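Side-chain contacts in transcriptional repressor of the blcABC operon (Agrobacterium tumefaciens, PDB 3MQ0), which represses the blcABC operon, probably by binding DNA through an IclR-type helix-turn-helix domain, and is regulated through its oligomerization: residues S243-D247 with E248-Y252; L83-G86 with P87-R91; S166-P170 with G171-M175. All coordinates share one frame; numbering follows the deposited sequence.

Contact 1. Residues S243-D247 with E248-Y252; sequences SEASD and EKIAY
Ser246 OG accepts the backbone N-H of Lys249 over 2.9 Å, the N-cap bond at the start of helix 247-267. The serine hydroxyl is tucked between its own backbone N and carbonyl carbon (chi1 69°), which turns it back over the first turn; Lys249 CB lies alongside it, 3.4 Å from Ser246 OG. The Ser246 carbonyl opens the regular helical series, with Ile250 N reaching Ser246 O at 3.0 Å, and Ala251 N follows on Asp247 O at 3.1 Å. Just before the cap, Ala245 CB meets Ile250 CG1 at 4.0 Å. Contact between the residue before the N-cap (Ala245) and the fourth residue after the N-cap (Ile250) is a hydrophobic staple, and Ile250 continues inward onto Leu219 and Ile221 of strand 218-226. On the outer side Glu248 folds back, its chain bent at chi2 (69°), so that a water can donate to Glu248 OE1 while accepting from Asp247 N, each link 3.0 Å long. Arg242 NH2 donates a hydrogen bond to Ala245 O. The first turn thus has two of its N-H groups met by a serine hydroxyl and a water, and the positive end of the helix dipole probably offsets the mutual repulsion of two nearby carboxylates, Asp247 OD2 and Glu248 OE2 being 5.4 Å apart.

Contact 2. Residues L83-G86 with P87-R91; sequences LRIG and PHSLR
With chi1 at -58°, Ile85 sets CG1 beside its backbone N and swings CG2 to the far side from that N, toward Ser89 CB, 4.2 Å away. Between them runs a type I beta turn, Gly86 to Ser89, which carries the chain from strand 82-85, the middle strand of the small sheet in the winged helix-turn-helix domain, into helix 89-98. The turn is closed by a weak bond, Ser89 N to Gly86 O at 3.5 Å. The next bond, Leu90 N to Pro87 O at 3.0 Å, spans three residues as well. Pro87 follows Gly86 directly, its CB pointing away from the strand. Gly86 O has two partners across the turn, the weakly bonded Ser89 N and a water. Ile85 packs on Leu36 and Val39 of helix 27-41, and the approach of its CG2 to Ser89 CB is a loose van der Waals one. The second subunit closes in here as well: its Phe96 packs on Ile85, its Trp92 on Ser89, and its Asp37 OD1 is hydrogen-bonded to His88 NE2. The imidazole of His88 also meets the ring of Trp92 in its own chain, the two planes nearly perpendicular. The water supplements the long turn bond, donating to Gly86 O at 2.7 Å and accepting from Ser89 OG at 2.8 Å.

Contact 3. Residues S166-P170 with G171-M175; sequences SDLGP and GELRM
Leu168 CB rests against Leu173 CG at 4.1 Å, forming the tightly packed inner part of the first turn of helix 170-176; around it the polar groups of Glu172 and Arg174 lie on a more exposed surface. The leucine pair brackets the N-cap, Gly169, as a hydrophobic staple does. Leu173 is buried, and its CG comes within 3.5 Å of Gly169 O, the acceptor of its own backbone N-H at 3.1 Å. Glu172 supplies the reciprocal bond of a capping box: its OE1 takes the N-H of Gly169 at 3.0 Å in an almost straight line (176°), using the anti lone pair, the one turned from the other carboxylate oxygen. Gly169 has no side chain to accept the N-H of Glu172, so only half of the capping box is present. To reach back, Glu172 keeps CG beside its backbone N (chi1 -63°) and then extends, its OE1 passing 3.6 Å from Leu168 CA. Pro170, the first helical residue, lies on the exposed side, its side chain touching Glu196. Pro170 O is gripped twice by Arg174, whose N and NH1 each stand 3.1 Å from Pro170 O and approach from opposite faces of the carbonyl plane, NH1 coming in from the side at a C=O...NH1 angle of 110°. The acceptor lies in the guanidinium plane, at its edge. This in-plane NH1 bond and a salt bridge from Arg174 NH2 to Glu196 limit the rotation of the guanidinium group. Leu173 packs on Leu199 and Glu196 and Arg174 on Leu192, which sets helix 170-176 against helix 192-205, while Arg203 of that helix bonds Ser166 O in the loop after helix 159-165.

How the contacts relate
Contacts 1 and 3 are helix starts of the IclR C-terminal, GAF-like region, each built with a hydrophobic staple, but capped differently, by a side chain of the N-cap residue in one and by a side chain of the helix in the other. Their centres are 29 Å apart and their nearest atoms about 16 Å, and they do not meet. Contact 2 belongs instead to the passage from the winged helix-turn-helix domain to the connecting helix; its centre lies 49 Å from contact 1 (nearest atoms about 36 Å), on the opposite side of the chain's centre, and 39 Å from contact 3 (about 27 Å). Of the three, contact 2 alone meets the second subunit.

Contact 1. Residues S243-D247 with E248-Y252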
ATOM      1  N   SER B 243     -14.251  -9.744  40.885  1.00 35.72           N
ATOM      2  CA  SER B 243     -13.977 -10.355  42.183  1.00 39.13           C
ATOM      3  C   SER B 243     -13.232 -11.680  42.045  1.00 39.40           C
ATOM      4  O   SER B 243     -12.886 -12.316  43.037  1.00 52.90           O
ATOM      5  CB  SER B 243     -15.289 -10.583  42.931  1.00 43.50           C
ATOM      6  OG  SER B 243     -16.160 -11.419  42.187  1.00 42.15           O
ATOM      7  N   GLU B 244     -12.978 -12.088  40.809  1.00 35.16           N
ATOM      8  CA  GLU B 244     -12.427 -13.407  40.535  1.00 41.86           C
ATOM      9  C   GLU B 244     -10.976 -13.353  40.040  1.00 45.95           C
ATOM     10  O   GLU B 244     -10.400 -14.374  39.657  1.00 49.51           O
ATOM     11  CB  GLU B 244     -13.326 -14.111  39.513  1.00 55.79           C
ATOM     12  CG  GLU B 244     -12.916 -15.516  39.116  1.00 67.31           C
ATOM     13  CD  GLU B 244     -14.040 -16.260  38.416  1.00 72.69           C
ATOM     14  OE1 GLU B 244     -15.100 -16.454  39.049  1.00 75.10           O
ATOM     15  OE2 GLU B 244     -13.867 -16.641  37.238  1.00 72.35           O
ATOM     16  N   ALA B 245     -10.376 -12.166  40.070  1.00 37.42           N
ATOM     17  CA  ALA B 245      -9.029 -11.991  39.526  1.00 35.09           C
ATOM     18  C   ALA B 245      -8.142 -11.110  40.397  1.00 27.30           C
ATOM     19  O   ALA B 245      -8.505  -9.982  40.714  1.00 30.83           O
ATOM     20  CB  ALA B 245      -9.111 -11.407  38.111  1.00 29.38           C
ATOM     21  N   SER B 246      -6.969 -11.614  40.763  1.00 22.67           N
ATOM     22  CA  SER B 246      -5.999 -10.814  41.518  1.00 20.65           C
ATOM     23  C   SER B 246      -5.416  -9.733  40.612  1.00 19.11           C
ATOM     24  O   SER B 246      -5.521  -9.829  39.397  1.00 23.49           O
ATOM     25  CB  SER B 246      -4.864 -11.697  42.036  1.00 26.36           C
ATOM     26  OG  SER B 246      -4.054 -12.162  40.969  1.00 23.79           O
ATOM     27  N   ASP B 247      -4.806  -8.705  41.202  1.00 21.14           N
ATOM     28  CA  ASP B 247      -4.143  -7.672  40.412  1.00 20.44           C
ATOM     29  C   ASP B 247      -3.026  -8.285  39.574  1.00 17.66           C
ATOM     30  O   ASP B 247      -2.789  -7.867  38.440  1.00 19.53           O
ATOM     31  CB  ASP B 247      -3.575  -6.574  41.309  1.00 29.84           C
ATOM     32  CG  ASP B 247      -4.656  -5.695  41.916  1.00 45.19           C
ATOM     33  OD1 ASP B 247      -5.828  -5.803  41.490  1.00 41.92           O
ATOM     34  OD2 ASP B 247      -4.326  -4.882  42.809  1.00 49.58           O
ATOM     35  N   GLU B 248      -2.347  -9.286  40.138  1.00 19.58           N
ATOM     36  CA  GLU B 248      -1.250  -9.943  39.428  1.00 18.37           C
ATOM     37  C   GLU B 248      -1.775 -10.714  38.219  1.00 18.24           C
ATOM     38  O   GLU B 248      -1.157 -10.730  37.158  1.00 16.84           O
ATOM     39  CB  GLU B 248      -0.465 -10.863  40.358  1.00 19.25           C
ATOM     40  CG  GLU B 248       0.310 -10.137  41.457  1.00 21.26           C
ATOM     41  CD  GLU B 248      -0.603  -9.500  42.516  1.00 33.41           C
ATOM     42  OE1 GLU B 248      -1.695 -10.052  42.784  1.00 29.00           O
ATOM     43  OE2 GLU B 248      -0.229  -8.450  43.087  1.00 33.48           O
ATOM     44  N   LYS B 249      -2.919 -11.359  38.380  1.00 18.07           N
ATOM     45  CA  LYS B 249      -3.539 -12.058  37.268  1.00 17.45           C
ATOM     46  C   LYS B 249      -3.985 -11.112  36.166  1.00 15.18           C
ATOM     47  O   LYS B 249      -3.837 -11.415  34.984  1.00 16.22           O
ATOM     48  CB  LYS B 249      -4.741 -12.872  37.732  1.00 22.11           C
ATOM     49  CG  LYS B 249      -5.344 -13.698  36.617  1.00 26.69           C
ATOM     50  CD  LYS B 249      -6.526 -14.525  37.107  1.00 42.25           C
ATOM     51  CE  LYS B 249      -6.934 -15.569  36.073  1.00 53.41           C
ATOM     52  NZ  LYS B 249      -5.780 -16.451  35.708  1.00 55.57           N
ATOM     53  N   ILE B 250      -4.565  -9.978  36.545  1.00 20.08           N
ATOM     54  CA  ILE B 250      -4.969  -8.992  35.560  1.00 16.87           C
ATOM     55  C   ILE B 250      -3.764  -8.502  34.733  1.00 10.86           C
ATOM     56  O   ILE B 250      -3.848  -8.352  33.513  1.00 12.28           O
ATOM     57  CB  ILE B 250      -5.688  -7.811  36.231  1.00 20.51           C
ATOM     58  CG1 ILE B 250      -6.998  -8.290  36.885  1.00 20.08           C
ATOM     59  CG2 ILE B 250      -5.942  -6.684  35.210  1.00 17.30           C
ATOM     60  CD1 ILE B 250      -7.564  -7.308  37.871  1.00 33.38           C
ATOM     61  N   ALA B 251      -2.646  -8.238  35.397  1.00 12.01           N
ATOM     62  CA  ALA B 251      -1.469  -7.762  34.676  1.00 13.69           C
ATOM     63  C   ALA B 251      -0.931  -8.859  33.761  1.00 13.17           C
ATOM     64  O   ALA B 251      -0.447  -8.589  32.669  1.00 14.63           O
ATOM     65  CB  ALA B 251      -0.393  -7.299  35.634  1.00 13.36           C
ATOM     66  N   TYR B 252      -1.009 -10.102  34.214  1.00 12.31           N
ATOM     67  CA  TYR B 252      -0.537 -11.216  33.392  1.00 13.27           C
ATOM     68  C   TYR B 252      -1.375 -11.265  32.100  1.00 14.59           C
ATOM     69  O   TYR B 252      -0.853 -11.327  30.980  1.00 13.30           O
ATOM     70  CB  TYR B 252      -0.643 -12.521  34.172  1.00 14.65           C
ATOM     71  CG  TYR B 252      -0.485 -13.739  33.318  1.00 17.49           C
ATOM     72  CD1 TYR B 252       0.776 -14.188  32.945  1.00 23.06           C
ATOM     73  CD2 TYR B 252      -1.603 -14.432  32.849  1.00 19.46           C
ATOM     74  CE1 TYR B 252       0.926 -15.303  32.136  1.00 25.50           C
ATOM     75  CE2 TYR B 252      -1.464 -15.552  32.041  1.00 24.51           C
ATOM     76  CZ  TYR B 252      -0.203 -15.978  31.690  1.00 25.17           C
ATOM     77  OH  TYR B 252      -0.038 -17.079  30.886  1.00 27.61           O
TER
HETATM   78  O   HOH W   1      -4.089  -8.968  44.141  1.00 40.88           O

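Contact 2. Residues L83-G86 with P87-R91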
ATOM      1  N   LEU B  83      18.842  -5.244  -9.320  1.00 20.13           N
ATOM      2  CA  LEU B  83      17.566  -5.914  -9.333  1.00 23.85           C
ATOM      3  C   LEU B  83      16.640  -5.183  -8.377  1.00 23.25           C
ATOM      4  O   LEU B  83      17.071  -4.683  -7.340  1.00 29.36           O
ATOM      5  CB  LEU B  83      17.752  -7.375  -8.936  1.00 21.95           C
ATOM      6  CG  LEU B  83      18.549  -8.182  -9.960  1.00 27.74           C
ATOM      7  CD1 LEU B  83      19.035  -9.487  -9.375  1.00 30.11           C
ATOM      8  CD2 LEU B  83      17.702  -8.431 -11.204  1.00 25.40           C
ATOM      9  N   ARG B  84      15.373  -5.085  -8.746  1.00 16.34           N
ATOM     10  CA  ARG B  84      14.402  -4.444  -7.878  1.00 20.36           C
ATOM     11  C   ARG B  84      13.137  -5.273  -7.894  1.00 16.86           C
ATOM     12  O   ARG B  84      12.961  -6.117  -8.764  1.00 17.61           O
ATOM     13  CB  ARG B  84      14.133  -3.010  -8.353  1.00 25.42           C
ATOM     14  CG  ARG B  84      15.416  -2.197  -8.370  1.00 36.42           C
ATOM     15  CD  ARG B  84      15.389  -0.905  -9.178  1.00 54.62           C
ATOM     16  NE  ARG B  84      16.768  -0.473  -9.441  1.00 60.98           N
ATOM     17  CZ  ARG B  84      17.123   0.728  -9.893  1.00 66.01           C
ATOM     18  NH1 ARG B  84      16.203   1.655 -10.133  1.00 67.68           N
ATOM     19  NH2 ARG B  84      18.407   1.003 -10.098  1.00 62.77           N
ATOM     20  N   ILE B  85      12.263  -5.049  -6.920  1.00 15.66           N
ATOM     21  CA  ILE B  85      10.982  -5.734  -6.927  1.00 12.83           C
ATOM     22  C   ILE B  85      10.204  -5.392  -8.199  1.00 12.59           C
ATOM     23  O   ILE B  85      10.117  -4.221  -8.582  1.00 18.94           O
ATOM     24  CB  ILE B  85      10.130  -5.328  -5.710  1.00 18.77           C
ATOM     25  CG1 ILE B  85      10.876  -5.640  -4.405  1.00 19.65           C
ATOM     26  CG2 ILE B  85       8.771  -6.027  -5.753  1.00 15.67           C
ATOM     27  CD1 ILE B  85      11.101  -7.122  -4.159  1.00 21.33           C
ATOM     28  N   GLY B  86       9.613  -6.407  -8.825  1.00 16.33           N
ATOM     29  CA  GLY B  86       8.764  -6.211  -9.988  1.00 19.62           C
ATOM     30  C   GLY B  86       7.406  -5.683  -9.564  1.00 17.07           C
ATOM     31  O   GLY B  86       6.954  -5.966  -8.462  1.00 19.87           O
ATOM     32  N   PRO B  87       6.759  -4.896 -10.430  1.00 13.88           N
ATOM     33  CA  PRO B  87       5.481  -4.246 -10.107  1.00 15.09           C
ATOM     34  C   PRO B  87       4.333  -5.231  -9.932  1.00 24.89           C
ATOM     35  O   PRO B  87       3.285  -4.860  -9.408  1.00 20.91           O
ATOM     36  CB  PRO B  87       5.222  -3.361 -11.318  1.00 19.15           C
ATOM     37  CG  PRO B  87       6.061  -3.952 -12.411  1.00 22.28           C
ATOM     38  CD  PRO B  87       7.270  -4.491 -11.748  1.00 19.99           C
ATOM     39  N   HIS B  88       4.520  -6.470 -10.369  1.00 20.17           N
ATOM     40  CA  HIS B  88       3.430  -7.440 -10.303  1.00 22.94           C
ATOM     41  C   HIS B  88       3.008  -7.735  -8.862  1.00 26.10           C
ATOM     42  O   HIS B  88       1.857  -8.106  -8.612  1.00 20.29           O
ATOM     43  CB  HIS B  88       3.816  -8.738 -11.014  1.00 26.26           C
ATOM     44  CG  HIS B  88       2.669  -9.677 -11.219  1.00 39.85           C
ATOM     45  ND1 HIS B  88       1.702  -9.470 -12.181  1.00 48.71           N
ATOM     46  CD2 HIS B  88       2.331 -10.825 -10.584  1.00 36.10           C
ATOM     47  CE1 HIS B  88       0.816 -10.452 -12.129  1.00 45.07           C
ATOM     48  NE2 HIS B  88       1.177 -11.286 -11.167  1.00 31.74           N
ATOM     49  N   SER B  89       3.936  -7.574  -7.919  1.00 18.99           N
ATOM     50  CA  SER B  89       3.639  -7.778  -6.504  1.00 18.13           C
ATOM     51  C   SER B  89       2.506  -6.892  -6.028  1.00 21.38           C
ATOM     52  O   SER B  89       1.787  -7.238  -5.083  1.00 19.29           O
ATOM     53  CB  SER B  89       4.882  -7.523  -5.648  1.00 21.16           C
ATOM     54  OG  SER B  89       5.568  -8.733  -5.418  1.00 30.08           O
ATOM     55  N   LEU B  90       2.348  -5.740  -6.664  1.00 18.40           N
ATOM     56  CA  LEU B  90       1.267  -4.837  -6.292  1.00 21.76           C
ATOM     57  C   LEU B  90      -0.100  -5.518  -6.430  1.00 20.23           C
ATOM     58  O   LEU B  90      -1.019  -5.238  -5.655  1.00 20.43           O
ATOM     59  CB  LEU B  90       1.301  -3.561  -7.138  1.00 20.46           C
ATOM     60  CG  LEU B  90       2.494  -2.630  -6.898  1.00 29.83           C
ATOM     61  CD1 LEU B  90       2.441  -1.432  -7.844  1.00 30.32           C
ATOM     62  CD2 LEU B  90       2.534  -2.168  -5.462  1.00 34.75           C
ATOM     63  N   ARG B  91      -0.233  -6.403  -7.418  1.00 18.70           N
ATOM     64  CA  ARG B  91      -1.515  -7.071  -7.655  1.00 18.75           C
ATOM     65  C   ARG B  91      -1.871  -7.927  -6.445  1.00 13.69           C
ATOM     66  O   ARG B  91      -3.023  -7.988  -6.032  1.00 17.76           O
ATOM     67  CB  ARG B  91      -1.463  -7.927  -8.931  1.00 27.76           C
TER
HETATM   68  O   HOH W   2       7.160  -8.555  -7.720  1.00 23.05           O

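Contact 3. Residues S166-P170 with G171-M175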
ATOM      1  N   SER B 166      -6.024   6.185  23.614  1.00 17.85           N
ATOM      2  CA  SER B 166      -4.668   6.456  24.076  1.00 19.62           C
ATOM      3  C   SER B 166      -3.750   6.863  22.919  1.00 18.91           C
ATOM      4  O   SER B 166      -2.667   7.375  23.149  1.00 19.66           O
ATOM      5  CB  SER B 166      -4.086   5.271  24.869  1.00 16.43           C
ATOM      6  OG  SER B 166      -3.707   4.214  24.015  1.00 21.32           O
ATOM      7  N   ASP B 167      -4.168   6.684  21.695  1.00 17.16           N
ATOM      8  CA  ASP B 167      -3.355   7.161  20.621  1.00 25.69           C
ATOM      9  C   ASP B 167      -3.641   8.583  20.214  1.00 26.50           C
ATOM     10  O   ASP B 167      -3.008   9.065  19.362  1.00 33.43           O
ATOM     11  CB  ASP B 167      -3.427   6.264  19.424  1.00 38.44           C
ATOM     12  CG  ASP B 167      -4.768   5.724  19.219  1.00 54.79           C
ATOM     13  OD1 ASP B 167      -4.978   4.564  19.552  1.00 57.74           O
ATOM     14  OD2 ASP B 167      -5.639   6.449  18.756  1.00 57.59           O
ATOM     15  N   LEU B 168      -4.631   9.204  20.816  1.00 20.99           N
ATOM     16  CA  LEU B 168      -4.959  10.605  20.551  1.00 17.79           C
ATOM     17  C   LEU B 168      -4.152  11.561  21.427  1.00 26.23           C
ATOM     18  O   LEU B 168      -3.837  11.247  22.578  1.00 24.82           O
ATOM     19  CB  LEU B 168      -6.448  10.847  20.786  1.00 17.21           C
ATOM     20  CG  LEU B 168      -7.381  10.339  19.687  1.00 22.78           C
ATOM     21  CD1 LEU B 168      -7.116   8.886  19.356  1.00 38.94           C
ATOM     22  CD2 LEU B 168      -8.829  10.550  20.090  1.00 29.35           C
ATOM     23  N   GLY B 169      -3.826  12.728  20.880  1.00 22.14           N
ATOM     24  CA  GLY B 169      -3.119  13.750  21.639  1.00 24.49           C
ATOM     25  C   GLY B 169      -4.088  14.554  22.491  1.00 20.20           C
ATOM     26  O   GLY B 169      -5.302  14.357  22.392  1.00 17.20           O
ATOM     27  N   PRO B 170      -3.561  15.470  23.324  1.00 21.62           N
ATOM     28  CA  PRO B 170      -4.393  16.263  24.244  1.00 21.64           C
ATOM     29  C   PRO B 170      -5.398  17.145  23.506  1.00 23.33           C
ATOM     30  O   PRO B 170      -6.517  17.332  23.997  1.00 18.74           O
ATOM     31  CB  PRO B 170      -3.371  17.123  25.008  1.00 26.59           C
ATOM     32  CG  PRO B 170      -2.144  17.166  24.122  1.00 21.57           C
ATOM     33  CD  PRO B 170      -2.130  15.806  23.430  1.00 22.16           C
ATOM     34  N   GLY B 171      -5.007  17.679  22.352  1.00 20.21           N
ATOM     35  CA  GLY B 171      -5.881  18.547  21.584  1.00 24.57           C
ATOM     36  C   GLY B 171      -7.034  17.760  20.982  1.00 26.38           C
ATOM     37  O   GLY B 171      -8.196  18.200  21.018  1.00 20.70           O
ATOM     38  N   GLU B 172      -6.722  16.586  20.431  1.00 16.73           N
ATOM     39  CA  GLU B 172      -7.753  15.756  19.803  1.00 20.50           C
ATOM     40  C   GLU B 172      -8.775  15.281  20.826  1.00 20.32           C
ATOM     41  O   GLU B 172      -9.975  15.248  20.537  1.00 20.45           O
ATOM     42  CB  GLU B 172      -7.136  14.561  19.078  1.00 29.43           C
ATOM     43  CG  GLU B 172      -6.231  14.945  17.916  1.00 34.49           C
ATOM     44  CD  GLU B 172      -5.494  13.744  17.337  1.00 47.73           C
ATOM     45  OE1 GLU B 172      -4.647  13.162  18.050  1.00 33.25           O
ATOM     46  OE2 GLU B 172      -5.766  13.372  16.173  1.00 60.79           O
ATOM     47  N   LEU B 173      -8.307  14.917  22.020  1.00 15.35           N
ATOM     48  CA  LEU B 173      -9.213  14.495  23.093  1.00 19.59           C
ATOM     49  C   LEU B 173     -10.127  15.634  23.498  1.00 21.32           C
ATOM     50  O   LEU B 173     -11.310  15.440  23.771  1.00 21.67           O
ATOM     51  CB  LEU B 173      -8.428  14.019  24.312  1.00 23.70           C
ATOM     52  CG  LEU B 173      -7.710  12.676  24.231  1.00 25.47           C
ATOM     53  CD1 LEU B 173      -6.726  12.501  25.391  1.00 28.16           C
ATOM     54  CD2 LEU B 173      -8.712  11.526  24.199  1.00 18.21           C
ATOM     55  N   ARG B 174      -9.591  16.847  23.520  1.00 20.26           N
ATOM     56  CA  ARG B 174     -10.396  17.965  23.970  1.00 19.88           C
ATOM     57  C   ARG B 174     -11.466  18.322  22.943  1.00 23.13           C
ATOM     58  O   ARG B 174     -12.531  18.807  23.299  1.00 26.53           O
ATOM     59  CB  ARG B 174      -9.507  19.154  24.350  1.00 20.59           C
ATOM     60  CG  ARG B 174      -8.982  19.009  25.782  1.00 20.59           C
ATOM     61  CD  ARG B 174      -7.686  19.763  26.094  1.00 21.82           C
ATOM     62  NE  ARG B 174      -7.329  19.485  27.488  1.00 22.03           N
ATOM     63  CZ  ARG B 174      -6.709  18.382  27.909  1.00 24.93           C
ATOM     64  NH1 ARG B 174      -6.305  17.449  27.044  1.00 19.65           N
ATOM     65  NH2 ARG B 174      -6.473  18.216  29.206  1.00 23.12           N
ATOM     66  N   MET B 175     -11.182  18.067  21.674  1.00 18.69           N
ATOM     67  CA  MET B 175     -12.177  18.245  20.620  1.00 28.24           C
ATOM     68  C   MET B 175     -13.306  17.226  20.742  1.00 26.44           C
ATOM     69  O   MET B 175     -14.468  17.531  20.476  1.00 27.34           O
ATOM     70  CB  MET B 175     -11.527  18.126  19.248  1.00 30.49           C
ATOM     71  CG  MET B 175     -10.517  19.209  18.980  1.00 40.33           C
ATOM     72  SD  MET B 175     -10.858  20.004  17.412  1.00 62.76           S
ATOM     73  CE  MET B 175     -10.234  21.645  17.749  1.00 86.83           C
TER